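Local coordinates for protein pterin-4-alpha-carbinolamine dehydratase MoaB2 (PDB 3RFQ) that probably acts in molybdenum cofactor biosynthesis, binding molybdopterin or a related pterin through a MogA/MoaB-type domain, at residues V38-A43 and V71-V76; R32-V37 and G67-E72; L120-A125 and A168-L173. One frame throughout, in Å; residues are numbered along the deposited sequence.

Contact 1: V38-A43 and V71-V76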
ATOM      1  N   VAL C  38     -26.809  10.862   5.075  1.00 23.06           N
ATOM      2  CA  VAL C  38     -27.202  11.649   3.929  1.00 24.90           C
ATOM      3  C   VAL C  38     -27.834  10.710   2.951  1.00 27.99           C
ATOM      4  O   VAL C  38     -27.148   9.969   2.251  1.00 28.14           O
ATOM      5  CB  VAL C  38     -26.005  12.321   3.244  1.00 25.07           C
ATOM      6  CG1 VAL C  38     -26.496  13.254   2.127  1.00 26.73           C
ATOM      7  CG2 VAL C  38     -25.175  13.080   4.245  1.00 22.23           C
ATOM      8  N   ASP C  39     -29.157  10.741   2.901  1.00 31.55           N
ATOM      9  CA  ASP C  39     -29.897   9.892   2.000  1.00 36.08           C
ATOM     10  C   ASP C  39     -31.336  10.394   1.893  1.00 39.59           C
ATOM     11  O   ASP C  39     -32.006  10.621   2.909  1.00 39.31           O
ATOM     12  CB  ASP C  39     -29.860   8.437   2.487  1.00 36.13           C
ATOM     13  CG  ASP C  39     -30.554   7.482   1.515  1.00 41.01           C
ATOM     14  OD1 ASP C  39     -30.002   7.206   0.419  1.00 42.83           O
ATOM     15  OD2 ASP C  39     -31.662   7.018   1.850  1.00 43.63           O
ATOM     16  N   ASP C  40     -31.801  10.569   0.660  1.00 43.29           N
ATOM     17  CA  ASP C  40     -33.113  11.147   0.423  1.00 47.39           C
ATOM     18  C   ASP C  40     -34.245  10.278   0.942  1.00 49.87           C
ATOM     19  O   ASP C  40     -35.165  10.784   1.603  1.00 51.58           O
ATOM     20  CB  ASP C  40     -33.318  11.446  -1.061  1.00 50.17           C
ATOM     21  CG  ASP C  40     -32.584  12.693  -1.516  1.00 50.41           C
ATOM     22  OD1 ASP C  40     -32.303  13.584  -0.672  1.00 46.65           O
ATOM     23  OD2 ASP C  40     -32.307  12.780  -2.740  1.00 53.79           O
ATOM     24  N   ARG C  41     -34.190   8.980   0.645  1.00 51.50           N
ATOM     25  CA  ARG C  41     -35.311   8.085   0.988  1.00 55.27           C
ATOM     26  C   ARG C  41     -35.384   7.882   2.514  1.00 53.95           C
ATOM     27  O   ARG C  41     -36.477   7.793   3.080  1.00 55.90           O
ATOM     28  CB  ARG C  41     -35.246   6.756   0.211  1.00 57.12           C
ATOM     29  N   THR C  42     -34.215   7.866   3.165  1.00 50.49           N
ATOM     30  CA  THR C  42     -34.115   7.798   4.626  1.00 49.31           C
ATOM     31  C   THR C  42     -34.636   9.088   5.283  1.00 50.17           C
ATOM     32  O   THR C  42     -35.363   9.034   6.285  1.00 51.08           O
ATOM     33  CB  THR C  42     -32.665   7.492   5.093  1.00 45.67           C
ATOM     34  OG1 THR C  42     -32.169   6.333   4.408  1.00 45.14           O
ATOM     35  CG2 THR C  42     -32.617   7.254   6.605  1.00 43.97           C
ATOM     36  N   ALA C  43     -34.278  10.240   4.711  1.00 50.43           N
ATOM     37  CA  ALA C  43     -34.814  11.526   5.173  1.00 52.59           C
ATOM     38  C   ALA C  43     -36.354  11.575   5.110  1.00 57.54           C
ATOM     39  O   ALA C  43     -36.980  12.279   5.908  1.00 58.88           O
ATOM     40  CB  ALA C  43     -34.211  12.680   4.400  1.00 51.71           C
ATOM     41  N   VAL C  71     -30.665  13.354   6.893  1.00 27.69           N
ATOM     42  CA  VAL C  71     -30.913  14.529   6.071  1.00 28.54           C
ATOM     43  C   VAL C  71     -30.958  14.159   4.603  1.00 28.75           C
ATOM     44  O   VAL C  71     -30.389  13.143   4.192  1.00 27.45           O
ATOM     45  CB  VAL C  71     -29.862  15.644   6.269  1.00 27.76           C
ATOM     46  CG1 VAL C  71     -30.045  16.326   7.591  1.00 27.38           C
ATOM     47  CG2 VAL C  71     -28.431  15.092   6.115  1.00 26.03           C
ATOM     48  N   GLU C  72     -31.632  15.013   3.831  1.00 30.47           N
ATOM     49  CA  GLU C  72     -31.682  14.917   2.385  1.00 31.53           C
ATOM     50  C   GLU C  72     -30.314  15.259   1.803  1.00 29.98           C
ATOM     51  O   GLU C  72     -29.497  15.921   2.461  1.00 28.61           O
ATOM     52  CB  GLU C  72     -32.687  15.912   1.809  1.00 34.05           C
ATOM     53  CG  GLU C  72     -34.129  15.634   2.086  1.00 38.14           C
ATOM     54  CD  GLU C  72     -35.028  16.697   1.496  1.00 44.16           C
ATOM     55  OE1 GLU C  72     -35.778  17.297   2.272  1.00 47.23           O
ATOM     56  OE2 GLU C  72     -34.982  16.952   0.265  1.00 47.31           O
ATOM     57  N   ALA C  73     -30.086  14.822   0.564  1.00 29.89           N
ATOM     58  CA  ALA C  73     -28.870  15.160  -0.177  1.00 28.91           C
ATOM     59  C   ALA C  73     -29.006  16.599  -0.653  1.00 30.41           C
ATOM     60  O   ALA C  73     -29.173  16.888  -1.844  1.00 32.32           O
ATOM     61  CB  ALA C  73     -28.680  14.211  -1.335  1.00 28.48           C
ATOM     62  N   ASP C  74     -28.966  17.502   0.312  1.00 30.49           N
ATOM     63  CA  ASP C  74     -29.180  18.914   0.080  1.00 32.17           C
ATOM     64  C   ASP C  74     -28.120  19.648   0.900  1.00 31.58           C
ATOM     65  O   ASP C  74     -27.930  19.372   2.090  1.00 30.31           O
ATOM     66  CB  ASP C  74     -30.587  19.306   0.528  1.00 34.01           C
ATOM     67  CG  ASP C  74     -30.825  20.795   0.456  1.00 35.90           C
ATOM     68  OD1 ASP C  74     -31.198  21.274  -0.635  1.00 36.48           O
ATOM     69  OD2 ASP C  74     -30.627  21.482   1.489  1.00 36.55           O
ATOM     70  N   GLU C  75     -27.431  20.567   0.232  1.00 32.15           N
ATOM     71  CA  GLU C  75     -26.261  21.254   0.764  1.00 31.57           C
ATOM     72  C   GLU C  75     -26.565  22.010   2.051  1.00 31.23           C
ATOM     73  O   GLU C  75     -25.805  21.927   3.012  1.00 30.89           O
ATOM     74  CB  GLU C  75     -25.709  22.208  -0.304  1.00 32.99           C
ATOM     75  CG  GLU C  75     -24.195  22.268  -0.363  1.00 34.37           C
ATOM     76  CD  GLU C  75     -23.680  22.989  -1.618  1.00 39.45           C
ATOM     77  OE1 GLU C  75     -24.160  22.681  -2.745  1.00 41.80           O
ATOM     78  OE2 GLU C  75     -22.794  23.869  -1.471  1.00 40.61           O
ATOM     79  N   VAL C  76     -27.680  22.729   2.073  1.00 32.43           N
ATOM     80  CA  VAL C  76     -28.106  23.484   3.248  1.00 32.30           C
ATOM     81  C   VAL C  76     -28.464  22.546   4.422  1.00 31.26           C
ATOM     82  O   VAL C  76     -28.060  22.786   5.578  1.00 29.86           O
ATOM     83  CB  VAL C  76     -29.264  24.453   2.887  1.00 35.18           C
ATOM     84  CG1 VAL C  76     -29.979  25.021   4.148  1.00 35.43           C
ATOM     85  CG2 VAL C  76     -28.739  25.587   1.996  1.00 35.93           C
TER
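The carboxylate of Asp40 meets the backbone of Glu72 and Ala73 through OD1. Ala73 N donates to Asp40 OD1 at 2.8 Å, a nearly straight bond of 165°. The donor comes from above the carboxylate plane, 35° out of it. Asp40 OD1 also touches Glu72 CB at 3.4 Å. With CG anti to the carbonyl carbon (chi1 -77°), the carboxylate reaches across to Ala73. Arg104 forms a salt bridge to the same OD1, so this oxygen carries two partners. The arginine may partly offset the like charge of Glu72, whose OE2 lies 4.4 Å from Asp40 OD1.

The carboxylate of Asp39 works within its own segment. Thr42 OG1 and Thr42 N reach Asp39 OD2 on its anti side, from opposite faces of the plane. Asp39 is thus the N-cap of the short helix 40-43.

These are the C-terminal ends of two adjacent parallel strands, 31-38 and 63-71, in the alpha/beta fold of the MogA/MoaB family. The last rung joins Asp39 N to Val71 O at 3.0 Å. Beyond it, Ala43 CB packs on the peptide between Val71 and Glu72, 3.5 Å from Glu72 N. Val38 turns CG1 to Ala73 CA at 3.8 Å. Ala73 centres an inverse gamma turn, and Asp74 then caps helix 75-87 through a bond from Asp77 N to its OD2.

Contact 2: R32-V37 and G67-E72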
ATOM      1  N   ARG C  32     -17.654  11.938  22.508  1.00 21.05           N
ATOM      2  CA  ARG C  32     -19.019  11.886  22.008  1.00 20.70           C
ATOM      3  C   ARG C  32     -19.009  11.850  20.472  1.00 19.80           C
ATOM      4  O   ARG C  32     -18.236  12.574  19.830  1.00 20.82           O
ATOM      5  CB  ARG C  32     -19.800  13.138  22.435  1.00 21.90           C
ATOM      6  CG  ARG C  32     -20.264  13.217  23.898  1.00 24.98           C
ATOM      7  CD  ARG C  32     -20.818  14.645  24.202  1.00 27.51           C
ATOM      8  NE  ARG C  32     -21.933  15.026  23.323  1.00 24.29           N
ATOM      9  CZ  ARG C  32     -22.325  16.278  23.088  1.00 30.45           C
ATOM     10  NH1 ARG C  32     -23.341  16.514  22.266  1.00 32.37           N
ATOM     11  NH2 ARG C  32     -21.714  17.309  23.655  1.00 30.69           N
ATOM     12  N   ALA C  33     -19.877  11.031  19.881  1.00 18.57           N
ATOM     13  CA  ALA C  33     -20.057  11.069  18.425  1.00 18.10           C
ATOM     14  C   ALA C  33     -21.494  11.297  17.958  1.00 17.98           C
ATOM     15  O   ALA C  33     -22.461  11.044  18.701  1.00 18.64           O
ATOM     16  CB  ALA C  33     -19.451   9.826  17.763  1.00 16.11           C
ATOM     17  N   LEU C  34     -21.620  11.758  16.719  1.00 18.72           N
ATOM     18  CA  LEU C  34     -22.914  11.862  16.042  1.00 19.56           C
ATOM     19  C   LEU C  34     -22.772  11.262  14.652  1.00 18.65           C
ATOM     20  O   LEU C  34     -21.744  11.447  13.999  1.00 19.14           O
ATOM     21  CB  LEU C  34     -23.338  13.333  15.904  1.00 20.66           C
ATOM     22  CG  LEU C  34     -24.701  13.583  15.230  1.00 23.91           C
ATOM     23  CD1 LEU C  34     -25.834  13.365  16.230  1.00 25.16           C
ATOM     24  CD2 LEU C  34     -24.806  15.004  14.634  1.00 25.80           C
ATOM     25  N   VAL C  35     -23.801  10.545  14.219  1.00 18.15           N
ATOM     26  CA  VAL C  35     -23.873  10.006  12.862  1.00 17.53           C
ATOM     27  C   VAL C  35     -24.838  10.853  12.028  1.00 18.38           C
ATOM     28  O   VAL C  35     -25.927  11.167  12.474  1.00 19.33           O
ATOM     29  CB  VAL C  35     -24.416   8.564  12.861  1.00 17.89           C
ATOM     30  CG1 VAL C  35     -24.402   7.979  11.441  1.00 17.12           C
ATOM     31  CG2 VAL C  35     -23.618   7.672  13.865  1.00 16.74           C
ATOM     32  N   VAL C  36     -24.413  11.248  10.835  1.00 18.04           N
ATOM     33  CA  VAL C  36     -25.273  11.975   9.901  1.00 18.42           C
ATOM     34  C   VAL C  36     -25.465  11.103   8.669  1.00 18.78           C
ATOM     35  O   VAL C  36     -24.512  10.872   7.941  1.00 19.32           O
ATOM     36  CB  VAL C  36     -24.669  13.345   9.497  1.00 19.07           C
ATOM     37  CG1 VAL C  36     -25.560  14.054   8.445  1.00 18.42           C
ATOM     38  CG2 VAL C  36     -24.500  14.202  10.713  1.00 17.90           C
ATOM     39  N   VAL C  37     -26.686  10.615   8.457  1.00 19.38           N
ATOM     40  CA  VAL C  37     -27.018   9.843   7.268  1.00 20.31           C
ATOM     41  C   VAL C  37     -27.564  10.751   6.168  1.00 22.28           C
ATOM     42  O   VAL C  37     -28.624  11.352   6.317  1.00 24.00           O
ATOM     43  CB  VAL C  37     -28.001   8.681   7.583  1.00 21.09           C
ATOM     44  CG1 VAL C  37     -28.437   7.952   6.297  1.00 21.92           C
ATOM     45  CG2 VAL C  37     -27.349   7.703   8.578  1.00 18.44           C
ATOM     46  N   GLY C  67     -26.628  10.124  18.813  1.00 24.85           N
ATOM     47  CA  GLY C  67     -27.742   9.693  17.995  1.00 25.60           C
ATOM     48  C   GLY C  67     -27.398   9.704  16.519  1.00 24.66           C
ATOM     49  O   GLY C  67     -26.242   9.839  16.147  1.00 23.38           O
ATOM     50  N   VAL C  68     -28.420   9.533  15.687  1.00 25.31           N
ATOM     51  CA  VAL C  68     -28.296   9.541  14.241  1.00 24.09           C
ATOM     52  C   VAL C  68     -29.236  10.627  13.751  1.00 25.63           C
ATOM     53  O   VAL C  68     -30.365  10.722  14.239  1.00 25.86           O
ATOM     54  CB  VAL C  68     -28.792   8.198  13.626  1.00 24.66           C
ATOM     55  CG1 VAL C  68     -28.716   8.229  12.098  1.00 23.16           C
ATOM     56  CG2 VAL C  68     -28.034   7.000  14.189  1.00 21.95           C
ATOM     57  N   VAL C  69     -28.776  11.424  12.776  1.00 25.31           N
ATOM     58  CA  VAL C  69     -29.603  12.465  12.150  1.00 26.47           C
ATOM     59  C   VAL C  69     -29.688  12.194  10.651  1.00 26.41           C
ATOM     60  O   VAL C  69     -28.652  12.062   9.980  1.00 25.45           O
ATOM     61  CB  VAL C  69     -29.012  13.883  12.409  1.00 26.65           C
ATOM     62  CG1 VAL C  69     -29.711  14.936  11.553  1.00 28.20           C
ATOM     63  CG2 VAL C  69     -29.095  14.237  13.902  1.00 26.95           C
ATOM     64  N   ALA C  70     -30.911  12.097  10.133  1.00 27.90           N
ATOM     65  CA  ALA C  70     -31.123  11.807   8.709  1.00 27.92           C
ATOM     66  C   ALA C  70     -31.376  13.123   7.990  1.00 28.54           C
ATOM     67  O   ALA C  70     -32.179  13.932   8.448  1.00 29.51           O
ATOM     68  CB  ALA C  70     -32.314  10.825   8.501  1.00 29.09           C
ATOM     69  N   VAL C  71     -30.665  13.354   6.893  1.00 27.69           N
ATOM     70  CA  VAL C  71     -30.913  14.529   6.071  1.00 28.54           C
ATOM     71  C   VAL C  71     -30.958  14.159   4.603  1.00 28.75           C
ATOM     72  O   VAL C  71     -30.389  13.143   4.192  1.00 27.45           O
ATOM     73  CB  VAL C  71     -29.862  15.644   6.269  1.00 27.76           C
ATOM     74  CG1 VAL C  71     -30.045  16.326   7.591  1.00 27.38           C
ATOM     75  CG2 VAL C  71     -28.431  15.092   6.115  1.00 26.03           C
ATOM     76  N   GLU C  72     -31.632  15.013   3.831  1.00 30.47           N
ATOM     77  CA  GLU C  72     -31.682  14.917   2.385  1.00 31.53           C
ATOM     78  C   GLU C  72     -30.314  15.259   1.803  1.00 29.98           C
ATOM     79  O   GLU C  72     -29.497  15.921   2.461  1.00 28.61           O
ATOM     80  CB  GLU C  72     -32.687  15.912   1.809  1.00 34.05           C
ATOM     81  CG  GLU C  72     -34.129  15.634   2.086  1.00 38.14           C
ATOM     82  CD  GLU C  72     -35.028  16.697   1.496  1.00 44.16           C
ATOM     83  OE1 GLU C  72     -35.778  17.297   2.272  1.00 47.23           O
ATOM     84  OE2 GLU C  72     -34.982  16.952   0.265  1.00 47.31           O
TER
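With Val37 CG2 anti to its carbonyl carbon and Val68 CG1 anti to its backbone N (chi1 178°), these two methyls meet at 3.8 Å. Val71 differs: its CG2 sits between backbone N and carbonyl carbon, and from there it touches Val36 CG1 at 3.8 Å.

The strands 31-38 and 63-71 are parallel neighbours in the mixed sheet, with 63-71 at its edge within this chain. The axes of the two segments come within 4.7 Å and run at 22° to each other. Helix 51-60 lies between the strands in sequence, which makes a beta-alpha-beta crossover. That helix covers the face of Val35 and Val68, through Val54, Thr55 and Leu58. Helix 75-87 covers the other face, where Ala85 touches Leu34 and Ile78 and Ala81 touch Val71.

Four backbone bonds make a parallel ladder. Val35 and Val37 each use both N and O, bonding Gly67, Val69 and Val71. Val37 N to Val69 O is the most bent bond, at 148°. Val35 N to Gly67 O is longer, 3.2 Å, but almost straight. Leu34 CD1 lies beside that same carbonyl, 3.6 Å from Gly67 O, and 4.1 Å from Val69 CG2.

Contact 3: L120-A125 and A168-L173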
ATOM      1  N   LEU C 120      -5.909  15.743   5.344  1.00 19.22           N
ATOM      2  CA  LEU C 120      -5.837  14.975   4.095  1.00 18.12           C
ATOM      3  C   LEU C 120      -5.550  13.489   4.313  1.00 17.47           C
ATOM      4  O   LEU C 120      -6.058  12.652   3.571  1.00 15.89           O
ATOM      5  CB  LEU C 120      -4.814  15.594   3.100  1.00 18.76           C
ATOM      6  CG  LEU C 120      -5.083  17.019   2.589  1.00 19.90           C
ATOM      7  CD1 LEU C 120      -4.050  17.514   1.531  1.00 22.01           C
ATOM      8  CD2 LEU C 120      -6.499  17.159   2.032  1.00 20.98           C
ATOM      9  N   GLY C 121      -4.741  13.170   5.331  1.00 17.31           N
ATOM     10  CA  GLY C 121      -4.328  11.806   5.564  1.00 15.87           C
ATOM     11  C   GLY C 121      -5.453  10.833   5.892  1.00 15.10           C
ATOM     12  O   GLY C 121      -5.342   9.634   5.606  1.00 15.12           O
ATOM     13  N   ILE C 122      -6.528  11.330   6.492  1.00 14.21           N
ATOM     14  CA  ILE C 122      -7.668  10.488   6.799  1.00 14.05           C
ATOM     15  C   ILE C 122      -8.373  10.063   5.514  1.00 14.02           C
ATOM     16  O   ILE C 122      -8.553   8.867   5.279  1.00 13.55           O
ATOM     17  CB  ILE C 122      -8.664  11.153   7.802  1.00 13.51           C
ATOM     18  CG1 ILE C 122      -8.063  11.208   9.214  1.00 14.59           C
ATOM     19  CG2 ILE C 122     -10.000  10.372   7.849  1.00 11.55           C
ATOM     20  CD1 ILE C 122      -8.827  12.132  10.175  1.00 15.52           C
ATOM     21  N   ALA C 123      -8.776  11.048   4.698  1.00 15.56           N
ATOM     22  CA  ALA C 123      -9.402  10.776   3.393  1.00 16.79           C
ATOM     23  C   ALA C 123      -8.499   9.890   2.499  1.00 17.02           C
ATOM     24  O   ALA C 123      -8.999   9.000   1.777  1.00 17.17           O
ATOM     25  CB  ALA C 123      -9.755  12.091   2.669  1.00 17.83           C
ATOM     26  N   GLU C 124      -7.177  10.117   2.544  1.00 16.41           N
ATOM     27  CA  GLU C 124      -6.286   9.291   1.735  1.00 16.15           C
ATOM     28  C   GLU C 124      -6.248   7.846   2.223  1.00 15.16           C
ATOM     29  O   GLU C 124      -6.144   6.934   1.420  1.00 14.61           O
ATOM     30  CB  GLU C 124      -4.853   9.832   1.695  1.00 16.78           C
ATOM     31  CG  GLU C 124      -4.729  11.216   1.147  1.00 18.12           C
ATOM     32  CD  GLU C 124      -3.391  11.850   1.454  1.00 22.01           C
ATOM     33  OE1 GLU C 124      -2.525  11.216   2.134  1.00 22.04           O
ATOM     34  OE2 GLU C 124      -3.189  12.989   0.986  1.00 23.85           O
ATOM     35  N   ALA C 125      -6.296   7.650   3.542  1.00 14.36           N
ATOM     36  CA  ALA C 125      -6.182   6.311   4.102  1.00 13.73           C
ATOM     37  C   ALA C 125      -7.470   5.558   3.825  1.00 13.05           C
ATOM     38  O   ALA C 125      -7.419   4.388   3.496  1.00 13.56           O
ATOM     39  CB  ALA C 125      -5.860   6.349   5.645  1.00 12.63           C
ATOM     40  N   ALA C 168     -13.002   0.913  10.060  1.00 13.12           N
ATOM     41  CA  ALA C 168     -11.798   0.144  10.422  1.00 12.74           C
ATOM     42  C   ALA C 168     -10.535   1.022  10.297  1.00 13.49           C
ATOM     43  O   ALA C 168      -9.623   0.992  11.146  1.00 14.12           O
ATOM     44  CB  ALA C 168     -11.663  -1.097   9.519  1.00 12.34           C
ATOM     45  N   THR C 169     -10.492   1.802   9.227  1.00 13.40           N
ATOM     46  CA  THR C 169      -9.388   2.720   8.961  1.00 15.14           C
ATOM     47  C   THR C 169      -9.413   3.932   9.896  1.00 14.95           C
ATOM     48  O   THR C 169      -8.360   4.368  10.373  1.00 16.09           O
ATOM     49  CB  THR C 169      -9.412   3.152   7.449  1.00 16.76           C
ATOM     50  OG1 THR C 169      -9.066   2.013   6.647  1.00 18.95           O
ATOM     51  CG2 THR C 169      -8.446   4.272   7.166  1.00 16.00           C
ATOM     52  N   LEU C 170     -10.613   4.454  10.174  1.00 14.23           N
ATOM     53  CA  LEU C 170     -10.767   5.628  11.026  1.00 14.80           C
ATOM     54  C   LEU C 170     -10.388   5.364  12.512  1.00 15.72           C
ATOM     55  O   LEU C 170      -9.817   6.248  13.167  1.00 15.49           O
ATOM     56  CB  LEU C 170     -12.200   6.173  10.948  1.00 14.52           C
ATOM     57  CG  LEU C 170     -12.389   7.513  11.680  1.00 15.75           C
ATOM     58  CD1 LEU C 170     -11.463   8.603  11.089  1.00 12.82           C
ATOM     59  CD2 LEU C 170     -13.824   7.947  11.608  1.00 14.37           C
ATOM     60  N   ASN C 171     -10.690   4.155  13.016  1.00 15.70           N
ATOM     61  CA  ASN C 171     -10.487   3.816  14.422  1.00 18.12           C
ATOM     62  C   ASN C 171      -9.159   4.358  14.993  1.00 19.96           C
ATOM     63  O   ASN C 171      -9.186   5.151  15.914  1.00 21.02           O
ATOM     64  CB  ASN C 171     -10.569   2.297  14.666  1.00 18.73           C
ATOM     65  CG  ASN C 171     -11.977   1.769  14.589  1.00 20.26           C
ATOM     66  OD1 ASN C 171     -12.967   2.515  14.773  1.00 18.48           O
ATOM     67  ND2 ASN C 171     -12.087   0.472  14.311  1.00 19.19           N
ATOM     68  N   PRO C 172      -8.002   3.975  14.410  1.00 20.19           N
ATOM     69  CA  PRO C 172      -6.776   4.465  15.090  1.00 22.27           C
ATOM     70  C   PRO C 172      -6.506   5.964  14.842  1.00 22.31           C
ATOM     71  O   PRO C 172      -5.611   6.536  15.463  1.00 25.43           O
ATOM     72  CB  PRO C 172      -5.667   3.617  14.459  1.00 22.51           C
ATOM     73  CG  PRO C 172      -6.206   3.333  13.036  1.00 21.25           C
ATOM     74  CD  PRO C 172      -7.692   3.102  13.261  1.00 18.97           C
ATOM     75  N   LEU C 173      -7.244   6.592  13.941  1.00 19.57           N
ATOM     76  CA  LEU C 173      -6.921   7.983  13.589  1.00 19.33           C
ATOM     77  C   LEU C 173      -7.698   8.986  14.467  1.00 19.21           C
ATOM     78  O   LEU C 173      -7.125   9.948  14.975  1.00 19.49           O
ATOM     79  CB  LEU C 173      -7.171   8.234  12.087  1.00 17.19           C
ATOM     80  CG  LEU C 173      -6.578   7.165  11.140  1.00 16.80           C
ATOM     81  CD1 LEU C 173      -6.852   7.511   9.714  1.00 14.53           C
ATOM     82  CD2 LEU C 173      -5.066   6.929  11.342  1.00 14.37           C
TER
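Ala125 CB and Thr169 CG2 make the closest contact between these two helix segments, at 3.6 Å. Thr169 CG2 lies anti to its backbone N (chi1 -69° for OG1), and this CG2 is also 3.7 Å from Ala125 C. In both residues CB points toward the other segment. The packing is less close around Ile122, which divides its branches between two leucines. Its CG2 meets Leu170 CD1 at 4.0 Å, the two side chains crossing at a slant. Its CG1 meets Leu173 CD1 at 3.9 Å, where the chains run past one another in opposing senses. The contact is wholly apolar.

The loosest touch is that of Leu173 CD1 with Ala125 CB, at 4.3 Å. Here Leu131 of the second subunit packs on both residues and closes that side. Two other contacts with neighbouring subunits lie apart from it: Glu124 forms a salt bridge to Arg127 of the second subunit, and Pro172 packs on Ala133 of the third.

The segment axes are 9.9 Å apart at closest and nearly antiparallel, at 153°. Helix 160-180 is kinked at Pro172, whose N has no hydrogen to donate. Leu173 N bonds Leu170 O instead of the residue four back. The polar branch of Thr169 makes weak hydrogen bonds with Ser129 and the backbone of Asp165. Both of these residues belong to the sodium site, and the Thr169 side chain is about 5 Å from the ion. Helices 120-132 and 160-180 lie against the sheet here, with Leu152 and Val154 of strand 151-156 touching Ile122 and Leu170.

Overall arrangement
Contacts 1 and 2 are continuous. Strands 31-38 and 63-71 pair in contact 2, and contact 1 takes over where they end, sharing Val71 and Glu72. Their centres are 11 Å apart, and Thr42 and Ala43 pack on Ala70. Contact 3 comes later in the chain, on the other side of the chain's centre. Its centre is 24 Å from that of contact 1 and 19 Å from that of contact 2, and neither touches it. All three belong to one probable molybdopterin-binding domain. Contacts 1 and 2 touch no other chain, whereas contact 3 faces neighbouring subunits. The first two thus build one edge of the sheet, and the third joins helices at subunit interfaces.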